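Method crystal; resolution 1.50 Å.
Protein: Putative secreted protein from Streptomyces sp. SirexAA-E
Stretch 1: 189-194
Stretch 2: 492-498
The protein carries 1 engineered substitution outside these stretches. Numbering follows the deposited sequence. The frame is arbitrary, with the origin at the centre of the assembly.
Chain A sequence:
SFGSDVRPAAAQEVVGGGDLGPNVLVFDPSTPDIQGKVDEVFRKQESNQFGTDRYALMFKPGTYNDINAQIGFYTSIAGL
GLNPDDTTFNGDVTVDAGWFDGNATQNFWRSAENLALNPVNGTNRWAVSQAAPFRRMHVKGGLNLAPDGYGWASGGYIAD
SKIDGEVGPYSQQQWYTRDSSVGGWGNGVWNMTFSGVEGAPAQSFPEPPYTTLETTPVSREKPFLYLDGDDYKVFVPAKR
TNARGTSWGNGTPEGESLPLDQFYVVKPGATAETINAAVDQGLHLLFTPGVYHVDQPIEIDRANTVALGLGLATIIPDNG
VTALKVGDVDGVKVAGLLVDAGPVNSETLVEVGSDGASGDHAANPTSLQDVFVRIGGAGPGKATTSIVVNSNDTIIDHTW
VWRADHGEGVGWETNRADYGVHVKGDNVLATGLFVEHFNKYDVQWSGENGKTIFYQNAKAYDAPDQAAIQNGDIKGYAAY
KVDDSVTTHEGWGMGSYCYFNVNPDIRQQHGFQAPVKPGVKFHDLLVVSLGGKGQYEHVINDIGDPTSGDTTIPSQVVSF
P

Stretch 1 189-194: VWNMTF
Stretch 2, residues 492-498: WGMGSYC

Residues 189-194 and 492-498 belong to one chain, and touching residues lie at least 300 positions apart in sequence. The end-to-end vectors, CA 190 to 193 against CA 493 to 497, diverge by 147°, so the segments run roughly antiparallel. The register is set where the CA atoms of Thr193 and Gly493 approach to 5.9 Å. Stretch 1 is extended from Asn191 to Phe194, with phi/psi of -163/90, -102/113, -113/141 and -133/134; Val189 (-108/-74) and Trp190 (-112/-37) precede the strand. No backbone-to-backbone hydrogen bond joins the two segments. The contact is made mainly by side chains of stretch 1 against the backbone of Gly493 and the ring of Tyr497, and it buries 255 Å² summed over both sides.

Trp492 (phi/psi -134/129) is peripheral. Its CA-to-CB bond points sideways and the end of its side chain leads away, with chi1 -65° (m) and chi2 -101°; the nearest approach of its side chain to stretch 1 is 5.3 Å, from Trp492 CB to Thr193 CG2.

At Gly493 the chain turns a corner with phi/psi of 71/70, a positive phi that by itself favours glycine. The contact adds a second restriction: Thr193 OG1 lies 3.6 Å from Gly493 CA, and an ideal CB on Gly493 would stand 2.1 Å from Thr193 OG1, a clash, and 3.3 Å from Asn191 OD1. The CA-to-CB bond of Thr193 points toward stretch 2, with chi1 -65° (m), and Thr193 OG1 donates a hydrogen bond to Asn191 OD1 at 2.8 Å. That bond ties the two side chains together within stretch 1 and leaves the amide nitrogen of Asn191 free to face the other stretch. With chi1 173° (t) and chi2 24°, Asn191 ND2 donates to Gly493 O at 3.0 Å; the N-H...O angle of 145° makes this a weak hydrogen bond. An asparagine suits this buried site because its amide supplies both an acceptor and a donor.

Met494 (-133/131) directs its CA-to-CB bond away from stretch 1, with chi1 -48° (m), chi2 176° (t) and chi3 72° (p). Gly495 (-135/142) continues the extended backbone. A CB there would point toward stretch 1 but would be crowded by Tyr497 CE1 at 3.2 Å, so the absent side chain leaves room for the tyrosine ring. Ser496 (-127/131, chi1 174°, t) is out of reach.

The CA-to-CB bond of Tyr497 (-118/146) points toward stretch 1, with chi1 -38° (m) and chi2 -43°. Trp190, with chi1 -62° (m) and chi2 -17°, presents the edge of its six-membered ring to the tyrosine face. The ring centroids are 5.0 Å apart, the planes meet at 67°, and Trp190 CE3 approaches Tyr497 CZ to 3.7 Å. This edge-to-face pair supplies the apolar part of the contact, between two buried residues. The tyrosine hydroxyl adds a polar link: water 1 donates to Tyr497 OH at 2.8 Å and accepts from Asn191 ND2 at 2.9 Å. Asn191 ND2 therefore serves both Gly493 O and the water.

Cys498 (-120/151, chi1 73°, p) extends the strand beyond the reach of stretch 1.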

# COMPACT_ATOMS: atom_id res chain seq x y z
N VAL A 189 12.74 -13.47 6.87
CA VAL A 189 13.53 -12.76 7.88
C VAL A 189 12.70 -12.57 9.15
O VAL A 189 12.93 -13.29 10.13
CB VAL A 189 14.05 -11.42 7.32
CG1 VAL A 189 14.81 -10.63 8.38
CG2 VAL A 189 14.95 -11.70 6.12
N TRP A 190 11.73 -11.65 9.14
CA TRP A 190 10.84 -11.49 10.31
C TRP A 190 9.39 -11.91 10.06
O TRP A 190 8.75 -12.44 10.97
CB TRP A 190 10.83 -10.03 10.80
CG TRP A 190 12.16 -9.51 11.26
CD1 TRP A 190 13.27 -10.23 11.60
CD2 TRP A 190 12.51 -8.13 11.40
NE1 TRP A 190 14.29 -9.38 11.96
CE2 TRP A 190 13.85 -8.08 11.85
CE3 TRP A 190 11.82 -6.93 11.21
CZ2 TRP A 190 14.52 -6.88 12.08
CZ3 TRP A 190 12.47 -5.74 11.45
CH2 TRP A 190 13.81 -5.72 11.88
N ASN A 191 8.88 -11.66 8.86
CA ASN A 191 7.45 -11.90 8.61
C ASN A 191 7.14 -11.96 7.13
O ASN A 191 6.85 -10.93 6.52
CB ASN A 191 6.60 -10.81 9.27
CG ASN A 191 5.12 -10.90 8.91
OD1 ASN A 191 4.62 -11.96 8.54
ND2 ASN A 191 4.42 -9.76 8.99
N MET A 192 7.20 -13.12 6.53
CA MET A 192 6.76 -13.33 5.18
C MET A 192 5.40 -14.01 5.15
O MET A 192 5.25 -15.12 5.59
CB MET A 192 7.78 -14.16 4.38
CG MET A 192 9.02 -13.44 3.86
SD MET A 192 9.90 -12.31 5.01
CE MET A 192 11.11 -11.60 3.89
N THR A 193 4.41 -13.28 4.68
CA THR A 193 3.03 -13.75 4.68
C THR A 193 2.52 -13.96 3.24
O THR A 193 2.84 -13.18 2.32
CB THR A 193 2.11 -12.75 5.44
OG1 THR A 193 2.49 -12.72 6.82
CG2 THR A 193 0.63 -13.14 5.35
N PHE A 194 1.76 -15.03 3.06
CA PHE A 194 1.23 -15.45 1.77
C PHE A 194 -0.26 -15.77 1.90
O PHE A 194 -0.65 -16.47 2.84
CB PHE A 194 1.95 -16.71 1.26
CG PHE A 194 3.45 -16.63 1.34
CD1 PHE A 194 4.11 -16.95 2.52
CD2 PHE A 194 4.20 -16.26 0.24
CE1 PHE A 194 5.50 -16.88 2.60
CE2 PHE A 194 5.59 -16.19 0.31
CZ PHE A 194 6.24 -16.50 1.49
N TRP A 492 -3.50 -12.29 10.86
CA TRP A 492 -2.42 -13.21 10.50
C TRP A 492 -1.16 -12.45 10.07
O TRP A 492 -1.24 -11.60 9.18
CB TRP A 492 -2.82 -14.10 9.32
CG TRP A 492 -3.93 -15.10 9.48
CD1 TRP A 492 -3.79 -16.45 9.70
CD2 TRP A 492 -5.34 -14.86 9.33
NE1 TRP A 492 -5.02 -17.05 9.71
CE2 TRP A 492 -5.99 -16.11 9.49
CE3 TRP A 492 -6.11 -13.72 9.07
CZ2 TRP A 492 -7.38 -16.24 9.41
CZ3 TRP A 492 -7.49 -13.85 9.00
CH2 TRP A 492 -8.11 -15.11 9.17
N GLY A 493 -0.00 -12.80 10.65
CA GLY A 493 1.28 -12.32 10.14
C GLY A 493 1.49 -10.84 10.39
O GLY A 493 1.49 -10.03 9.46
N MET A 494 1.69 -10.49 11.66
CA MET A 494 1.62 -9.08 12.06
C MET A 494 2.80 -8.70 12.94
O MET A 494 3.09 -9.38 13.93
CB MET A 494 0.31 -8.81 12.81
CG MET A 494 -0.92 -9.37 12.09
SD MET A 494 -2.45 -9.16 13.01
CE MET A 494 -2.69 -7.43 12.83
N GLY A 495 3.45 -7.59 12.60
CA GLY A 495 4.62 -7.14 13.33
C GLY A 495 4.63 -5.66 13.64
O GLY A 495 4.19 -4.84 12.82
N SER A 496 5.12 -5.32 14.83
CA SER A 496 5.32 -3.93 15.25
C SER A 496 6.76 -3.74 15.71
O SER A 496 7.24 -4.54 16.52
CB SER A 496 4.34 -3.55 16.37
OG SER A 496 4.61 -2.25 16.88
N TYR A 497 7.43 -2.70 15.22
CA TYR A 497 8.85 -2.47 15.54
C TYR A 497 9.02 -1.14 16.26
O TYR A 497 8.29 -0.19 15.98
CB TYR A 497 9.72 -2.49 14.27
CG TYR A 497 9.30 -3.51 13.24
CD1 TYR A 497 8.93 -4.80 13.61
CD2 TYR A 497 9.27 -3.19 11.89
CE1 TYR A 497 8.52 -5.74 12.67
CE2 TYR A 497 8.86 -4.11 10.95
CZ TYR A 497 8.50 -5.38 11.34
OH TYR A 497 8.09 -6.31 10.39
N CYS A 498 9.97 -1.04 17.19
CA CYS A 498 10.22 0.25 17.82
C CYS A 498 11.65 0.73 17.59
O CYS A 498 12.59 -0.05 17.41
CB CYS A 498 9.90 0.22 19.33
SG CYS A 498 11.06 -0.68 20.40
O HOH W 1 5.51 -7.14 9.63